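PDB 2RFQ: 3-HSA hydroxylase, oxygenase from Rhodococcus sp., which catalyses the FMNH2- and oxygen-dependent ortho-hydroxylation of the secosteroid phenol 3-HSA to the catechol 3,4-DHSA during cholesterol breakdown. Local coordinates for the interface of chains A and B. Coordinates in Å, arbitrary orientation; residue numbers count along the deposited sequence, not the author numbering. Chains: chain A/B, 3-HSA hydroxylase, oxygenase.

The interface of chains A and B. Residues chain A 260-261, 264, 280, 283; chain B 381, 384-385.
B:Phe385 inserts its ring between two helices of chain A, A:233-266 and A:277-309, in an apolar knob-in-groove patch of a two-fold subunit interface. The enzyme is a homotetramer of the HpaH/HsaA family, which has the acyl-CoA dehydrogenase fold, and this patch ties the C-terminal part of one subunit to the helical domain of its neighbour. The symmetry repeats the contact with the chains exchanged. B:Phe385 directly follows helix B:373-384.

The CG of B:Phe385 stands anti to its carbonyl carbon (chi1 -67°), and the ring folds back alongside the last turn of its own helix, into the groove of chain A. A:Val264 covers one face. Its methyl CG1 lies 3.4 Å from CG of B:Phe385, above the CG end of the ring and offset from its centre, in a CH-pi contact. That methyl sits between the backbone N and the carbonyl carbon of A:Val264 (chi1 53°), turned toward the ring, and the two side chains meet at about a right angle.

Two more residues of helix A:233-266 approach on the A:Val264 side. A:Gln260 adds its CB, 3.8 Å from CE1 of B:Phe385; here its aliphatic base, not its amide, makes the contact. CA of A:Gly261 lies over the CD1 rim, 3.8 Å from CD1 of B:Phe385. The lack of a side chain there probably allows this close approach.

A:Ile283 and A:Lys280, from helix A:277-309, come from the opposite side of the ring. The terminal methyl CD1 of A:Ile283 is 3.4 Å from CZ of B:Phe385 and also touches CE1. A:Lys280 borders the CE2 rim with its methylene chain. Its CG lies 3.9 Å from CE2 of B:Phe385; the extended chain runs along the CE2–CD2 edge, and CE ends beside it. The base of the same lysine packs on helix B:373-384, with CB 3.9 Å from CA of B:Gly381. Nearby, the branch methyl CG2 of A:Ile283 rests 4.0 Å from CG of B:Glu384, a looser contact at the margin.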
loop_
_atom_site.group_PDB
_atom_site.type_symbol
_atom_site.label_atom_id
_atom_site.label_comp_id
_atom_site.label_asym_id
_atom_site.label_seq_id
_atom_site.Cartn_x
_atom_site.Cartn_y
_atom_site.Cartn_z
ATOM N N GLN A 260 12.267 4.925 -21.524
ATOM C CA GLN A 260 12.416 3.490 -21.290
ATOM C C GLN A 260 12.215 2.671 -22.557
ATOM O O GLN A 260 12.938 1.700 -22.780
ATOM C CB GLN A 260 11.483 3.012 -20.180
ATOM C CG GLN A 260 11.819 3.589 -18.815
ATOM C CD GLN A 260 13.257 3.311 -18.391
ATOM O OE1 GLN A 260 13.822 2.262 -18.728
ATOM N NE2 GLN A 260 13.862 4.258 -17.665
ATOM N N GLY A 261 11.255 3.066 -23.391
ATOM C CA GLY A 261 10.969 2.348 -24.643
ATOM C C GLY A 261 12.201 2.273 -25.517
ATOM O O GLY A 261 12.522 1.220 -26.066
ATOM N N VAL A 264 14.773 -0.186 -23.858
ATOM C CA VAL A 264 14.399 -1.598 -24.001
ATOM C C VAL A 264 14.532 -2.101 -25.440
ATOM O O VAL A 264 14.935 -3.243 -25.663
ATOM C CB VAL A 264 12.969 -1.895 -23.442
ATOM C CG1 VAL A 264 11.956 -0.973 -24.039
ATOM C CG2 VAL A 264 12.558 -3.357 -23.689
ATOM N N LYS A 280 7.630 -3.275 -16.334
ATOM C CA LYS A 280 6.374 -3.345 -17.095
ATOM C C LYS A 280 5.182 -3.224 -16.165
ATOM O O LYS A 280 4.205 -2.496 -16.454
ATOM C CB LYS A 280 6.306 -4.641 -17.886
ATOM C CG LYS A 280 7.356 -4.694 -18.986
ATOM C CD LYS A 280 7.356 -6.038 -19.690
ATOM C CE LYS A 280 8.361 -6.054 -20.834
ATOM N NZ LYS A 280 8.353 -7.416 -21.477
ATOM N N ILE A 283 4.639 0.368 -14.976
ATOM C CA ILE A 283 3.999 1.123 -16.070
ATOM C C ILE A 283 2.491 0.840 -16.164
ATOM O O ILE A 283 1.691 1.774 -16.372
ATOM C CB ILE A 283 4.753 0.873 -17.406
ATOM C CG1 ILE A 283 5.940 1.847 -17.477
ATOM C CG2 ILE A 283 3.855 1.028 -18.642
ATOM C CD1 ILE A 283 7.070 1.328 -18.405
ATOM N N GLY B 381 2.671 -3.547 -20.454
ATOM C CA GLY B 381 4.010 -2.923 -20.535
ATOM C C GLY B 381 4.801 -3.264 -21.787
ATOM O O GLY B 381 5.408 -2.391 -22.410
ATOM N N GLU B 384 3.491 -1.157 -24.467
ATOM C CA GLU B 384 3.974 0.224 -24.367
ATOM C C GLU B 384 5.386 0.427 -24.905
ATOM O O GLU B 384 5.732 1.524 -25.363
ATOM C CB GLU B 384 3.913 0.705 -22.922
ATOM C CG GLU B 384 2.499 0.946 -22.397
ATOM C CD GLU B 384 1.774 2.036 -23.156
ATOM O OE1 GLU B 384 1.893 3.216 -22.766
ATOM O OE2 GLU B 384 1.125 1.702 -24.183
ATOM N N PHE B 385 6.196 -0.626 -24.826
ATOM C CA PHE B 385 7.571 -0.606 -25.334
ATOM C C PHE B 385 7.672 -0.976 -26.820
ATOM O O PHE B 385 8.774 -0.929 -27.407
ATOM C CB PHE B 385 8.436 -1.570 -24.524
ATOM C CG PHE B 385 8.645 -1.169 -23.092
ATOM C CD1 PHE B 385 8.588 0.170 -22.700
ATOM C CD2 PHE B 385 8.952 -2.134 -22.138
ATOM C CE1 PHE B 385 8.815 0.542 -21.366
ATOM C CE2 PHE B 385 9.184 -1.782 -20.805
ATOM C CZ PHE B 385 9.121 -0.430 -20.419
#